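Side-chain contacts in periplasmic binding protein (Veillonella parvula, PDB 4MO9), which probably serves as the solute-binding component of an ABC importer, perhaps for iron-siderophore complexes, capturing a ligand between two lobes and passing it to the membrane transporter: residues A[335-338]-A[339-342]; A[164-168]-A[169-173]. All coordinates share one frame; numbering follows the deposited sequence.

Overall arrangement
Interactions 1 and 2 are both local turns at the ends of helices, in series along the chain and far from each other: their centres lie 34 Å apart and their nearest atoms about 21 Å. Helix 171-194 connects them. Interaction 2 is the Schellman turn that leads from helix 154-168 into the start of that helix; interaction 1 packs Phe339 and Val342 against Arg191 and Arg187 near its far end. A long helix spanning two lobes, each with its own sheet, is characteristic of the TroA-like class of binding proteins. Neither contact includes a residue of the trimethylamine oxide pocket, formed by Trp45, Ala48, Ser73 and Arg78.

Interaction 1 (A[335-338]-A[339-342]); sequences YPEE and FKDV
Phe339 O is gripped by two donors, Val342 N at 3.2 Å and Lys332 NZ of helix 324-334; the first bond closes a type I turn from Phe339 to Val342. Between the two segments the one hydrogen bond is weak, from Phe339 N to Pro336 O at 3.3 Å with an N-H...O angle of 154°; it closes a single turn of helical conformation just after Tyr335 leaves helix 324-334. Within that turn Glu338 N gives another weak bond, to Tyr335 O. Tyr335 O lies at the edge of the Phe339 ring, in its plane, 3.3 Å from Phe339 CD2, while Glu338 O lies over one face, 3.5 Å from CG. With CG anti to its carbonyl carbon (chi1 -72°), Phe339 folds the ring back along the preceding turn, where Tyr335 CB meets CD2 at 4.0 Å. On the exposed side, Glu337 and Lys340 run alongside, pointing the same way. Lys340 CG rests 3.6 Å from Glu337 O, and NZ stays 4.2 Å from Glu337 OE2, too far for a salt bridge although the opposite charges probably attract. Glu338 OE2 forms a salt bridge with Lys197, and Asp341 OD1 one with Arg191. Phe339 packs on Ala331 of helix 324-334 and Arg191 of helix 171-194, setting this loop across both helices before helix 344-355.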
loop_
_atom_site.group_PDB
_atom_site.type_symbol
_atom_site.label_atom_id
_atom_site.label_comp_id
_atom_site.label_asym_id
_atom_site.label_seq_id
_atom_site.Cartn_x
_atom_site.Cartn_y
_atom_site.Cartn_z
ATOM N N TYR A 335 -16.330 -4.836 -12.524
ATOM C CA TYR A 335 -16.762 -4.911 -13.928
ATOM C C TYR A 335 -15.985 -5.961 -14.739
ATOM O O TYR A 335 -15.180 -5.603 -15.611
ATOM C CB TYR A 335 -16.605 -3.529 -14.585
ATOM C CG TYR A 335 -17.389 -2.425 -13.900
ATOM C CD1 TYR A 335 -16.773 -1.563 -13.009
ATOM C CD2 TYR A 335 -18.749 -2.248 -14.147
ATOM C CE1 TYR A 335 -17.478 -0.550 -12.375
ATOM C CE2 TYR A 335 -19.468 -1.231 -13.520
ATOM C CZ TYR A 335 -18.826 -0.386 -12.634
ATOM O OH TYR A 335 -19.513 0.633 -12.004
ATOM N N PRO A 336 -16.228 -7.255 -14.453
ATOM C CA PRO A 336 -15.447 -8.382 -14.984
ATOM C C PRO A 336 -15.346 -8.427 -16.508
ATOM O O PRO A 336 -14.253 -8.651 -17.042
ATOM C CB PRO A 336 -16.221 -9.611 -14.479
ATOM C CG PRO A 336 -16.878 -9.142 -13.228
ATOM C CD PRO A 336 -17.237 -7.695 -13.473
ATOM N N GLU A 337 -16.466 -8.228 -17.197
ATOM C CA GLU A 337 -16.496 -8.322 -18.652
ATOM C C GLU A 337 -15.821 -7.131 -19.328
ATOM O O GLU A 337 -15.372 -7.237 -20.473
ATOM C CB GLU A 337 -17.936 -8.474 -19.148
ATOM C CG GLU A 337 -18.646 -9.709 -18.606
ATOM C CD GLU A 337 -18.137 -11.008 -19.223
ATOM O OE1 GLU A 337 -18.336 -12.077 -18.601
ATOM O OE2 GLU A 337 -17.555 -10.962 -20.334
ATOM N N GLU A 338 -15.740 -6.003 -18.626
ATOM C CA GLU A 338 -15.114 -4.808 -19.193
ATOM C C GLU A 338 -13.604 -4.831 -19.017
ATOM O O GLU A 338 -12.902 -3.989 -19.585
ATOM C CB GLU A 338 -15.670 -3.524 -18.561
ATOM C CG GLU A 338 -17.078 -3.159 -18.984
ATOM C CD GLU A 338 -18.126 -4.023 -18.313
ATOM O OE1 GLU A 338 -17.782 -4.769 -17.363
ATOM O OE2 GLU A 338 -19.299 -3.962 -18.736
ATOM N N PHE A 339 -13.110 -5.792 -18.235
ATOM C CA PHE A 339 -11.690 -5.855 -17.895
ATOM C C PHE A 339 -11.051 -7.237 -18.083
ATOM O O PHE A 339 -10.180 -7.632 -17.295
ATOM C CB PHE A 339 -11.460 -5.335 -16.469
ATOM C CG PHE A 339 -11.613 -3.840 -16.337
ATOM C CD1 PHE A 339 -10.532 -3.002 -16.535
ATOM C CD2 PHE A 339 -12.845 -3.278 -16.021
ATOM C CE1 PHE A 339 -10.668 -1.613 -16.417
ATOM C CE2 PHE A 339 -13.000 -1.900 -15.900
ATOM C CZ PHE A 339 -11.904 -1.061 -16.098
ATOM N N LYS A 340 -11.457 -7.941 -19.142
ATOM C CA LYS A 340 -10.899 -9.257 -19.461
ATOM C C LYS A 340 -9.443 -9.153 -19.886
ATOM O O LYS A 340 -8.691 -10.127 -19.794
ATOM C CB LYS A 340 -11.702 -9.949 -20.571
ATOM C CG LYS A 340 -13.180 -10.104 -20.264
ATOM C CD LYS A 340 -13.875 -11.071 -21.224
ATOM C CE LYS A 340 -13.518 -12.522 -20.907
ATOM N NZ LYS A 340 -14.464 -13.499 -21.538
ATOM N N ASP A 341 -9.049 -7.969 -20.349
ATOM C CA ASP A 341 -7.693 -7.749 -20.833
ATOM C C ASP A 341 -6.756 -7.312 -19.709
ATOM O O ASP A 341 -5.591 -6.955 -19.951
ATOM C CB ASP A 341 -7.696 -6.709 -21.965
ATOM C CG ASP A 341 -8.246 -5.358 -21.523
ATOM O OD1 ASP A 341 -8.899 -5.291 -20.462
ATOM O OD2 ASP A 341 -8.027 -4.355 -22.241
ATOM N N VAL A 342 -7.260 -7.331 -18.479
ATOM C CA VAL A 342 -6.459 -6.925 -17.329
ATOM C C VAL A 342 -6.245 -8.091 -16.360
ATOM O O VAL A 342 -7.182 -8.823 -16.066
ATOM C CB VAL A 342 -7.111 -5.718 -16.613
ATOM C CG1 VAL A 342 -6.591 -5.569 -15.206
ATOM C CG2 VAL A 342 -6.860 -4.433 -17.414
#

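Interaction 2 (A[164-168]-A[169-173])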
loop_
_atom_site.group_PDB
_atom_site.type_symbol
_atom_site.label_atom_id
_atom_site.label_comp_id
_atom_site.label_asym_id
_atom_site.label_seq_id
_atom_site.Cartn_x
_atom_site.Cartn_y
_atom_site.Cartn_z
ATOM N N ILE A 164 12.066 10.549 -6.021
ATOM C CA ILE A 164 12.924 9.543 -5.403
ATOM C C ILE A 164 13.990 9.096 -6.402
ATOM O O ILE A 164 15.174 8.976 -6.052
ATOM C CB ILE A 164 12.122 8.326 -4.907
ATOM C CG1 ILE A 164 11.110 8.756 -3.838
ATOM C CG2 ILE A 164 13.066 7.261 -4.348
ATOM C CD1 ILE A 164 10.182 7.639 -3.363
ATOM N N GLY A 165 13.586 8.866 -7.648
ATOM C CA GLY A 165 14.541 8.504 -8.682
ATOM C C GLY A 165 15.605 9.566 -8.921
ATOM O O GLY A 165 16.802 9.252 -9.045
ATOM N N LYS A 166 15.192 10.829 -9.002
ATOM C CA LYS A 166 16.154 11.886 -9.292
ATOM C C LYS A 166 17.122 12.051 -8.117
ATOM O O LYS A 166 18.320 12.289 -8.313
ATOM C CB LYS A 166 15.445 13.205 -9.623
ATOM C CG LYS A 166 16.392 14.281 -10.161
ATOM C CD LYS A 166 15.624 15.448 -10.767
ATOM C CE LYS A 166 16.568 16.388 -11.510
ATOM N NZ LYS A 166 15.828 17.571 -12.017
ATOM N N ALA A 167 16.603 11.905 -6.900
ATOM C CA ALA A 167 17.435 11.979 -5.699
ATOM C C ALA A 167 18.528 10.904 -5.704
ATOM O O ALA A 167 19.658 11.136 -5.244
ATOM C CB ALA A 167 16.567 11.858 -4.458
ATOM N N LEU A 168 18.182 9.736 -6.239
ATOM C CA LEU A 168 19.089 8.592 -6.268
ATOM C C LEU A 168 19.964 8.526 -7.517
ATOM O O LEU A 168 20.809 7.634 -7.634
ATOM C CB LEU A 168 18.287 7.289 -6.117
ATOM C CG LEU A 168 17.780 7.021 -4.705
ATOM C CD1 LEU A 168 16.851 5.804 -4.659
ATOM C CD2 LEU A 168 18.977 6.815 -3.808
ATOM N N GLY A 169 19.798 9.472 -8.442
ATOM C CA GLY A 169 20.500 9.391 -9.713
ATOM C C GLY A 169 20.005 8.266 -10.615
ATOM O O GLY A 169 20.777 7.716 -11.405
ATOM N N LYS A 170 18.722 7.918 -10.495
ATOM C CA LYS A 170 18.128 6.865 -11.311
ATOM C C LYS A 170 16.911 7.380 -12.086
ATOM O O LYS A 170 15.846 6.755 -12.068
ATOM C CB LYS A 170 17.726 5.676 -10.439
ATOM C CG LYS A 170 18.815 5.175 -9.517
ATOM C CD LYS A 170 20.043 4.751 -10.288
ATOM C CE LYS A 170 20.015 3.292 -10.637
ATOM N NZ LYS A 170 21.379 2.711 -10.472
ATOM N N GLU A 171 17.075 8.510 -12.777
ATOM C CA GLU A 171 15.954 9.133 -13.491
ATOM C C GLU A 171 15.330 8.249 -14.560
ATOM O O GLU A 171 14.107 8.240 -14.710
ATOM C CB GLU A 171 16.376 10.458 -14.137
ATOM C CG GLU A 171 16.556 11.595 -13.162
ATOM C CD GLU A 171 17.044 12.858 -13.846
ATOM O OE1 GLU A 171 18.222 13.237 -13.637
ATOM O OE2 GLU A 171 16.242 13.467 -14.590
ATOM N N GLU A 172 16.154 7.526 -15.315
ATOM C CA GLU A 172 15.625 6.695 -16.398
ATOM C C GLU A 172 14.782 5.541 -15.860
ATOM O O GLU A 172 13.681 5.281 -16.357
ATOM C CB GLU A 172 16.748 6.175 -17.307
ATOM C CG GLU A 172 17.398 7.245 -18.180
ATOM C CD GLU A 172 18.394 6.657 -19.177
ATOM O OE1 GLU A 172 18.975 5.585 -18.884
ATOM O OE2 GLU A 172 18.589 7.261 -20.256
ATOM N N ARG A 173 15.284 4.858 -14.836
ATOM C CA ARG A 173 14.544 3.726 -14.251
ATOM C C ARG A 173 13.273 4.211 -13.564
ATOM O O ARG A 173 12.230 3.539 -13.592
ATOM C CB ARG A 173 15.431 2.975 -13.260
ATOM C CG ARG A 173 14.781 1.763 -12.631
ATOM C CD ARG A 173 15.796 0.655 -12.521
ATOM N NE ARG A 173 15.349 -0.444 -11.668
ATOM C CZ ARG A 173 15.626 -1.718 -11.911
ATOM N NH1 ARG A 173 16.330 -2.041 -12.993
ATOM N NH2 ARG A 173 15.201 -2.663 -11.079
HETATM O O HOH W 1 19.715 12.608 -10.662
#
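Gly165 O receives the N-H of Lys170 at 2.8 Å, with an N-H...O angle of 163°, the shorter of two bonds that define a Schellman motif at the end of helix 154-168. The other runs from Gly169 N to Lys166 O at 3.2 Å; here the donor stands above the carbonyl plane, 73° out of it, instead of meeting a lone pair. Gly169 makes the reversal with a positive phi, which a residue without a side chain adopts easily. Lys170 follows at the N-cap position of helix 171-194, so the two helices are joined with almost no linker.

Outside this backbone core, Lys166 and Glu171 lie side by side and point the same way. Glu171 CG sits 3.9 Å from Lys166 CA, and its CD is 4.0 Å from Lys166 CG, so the aliphatic parts make the contact. The lysine chain is extended, its CG anti to the backbone N (chi1 -170°), which carries NZ past the carboxylate to Glu23 O. Lys166 NZ and Glu171 OE2 remain 4.9 Å apart, leaving at most a weak attraction between the charges. Beneath the turn, Leu168 packs on Ile55 of helix 52-59, and Ala167 on Ile24, Phe120 and Ile145 of the neighbouring strands. Lys170 CG lies 4.0 Å from Leu168 CB, and the chain bends beyond it. One water also links the helix end to the next helix: it donates to Lys166 O at 2.8 Å and, weakly, to Glu171 OE1 at 3.4 Å.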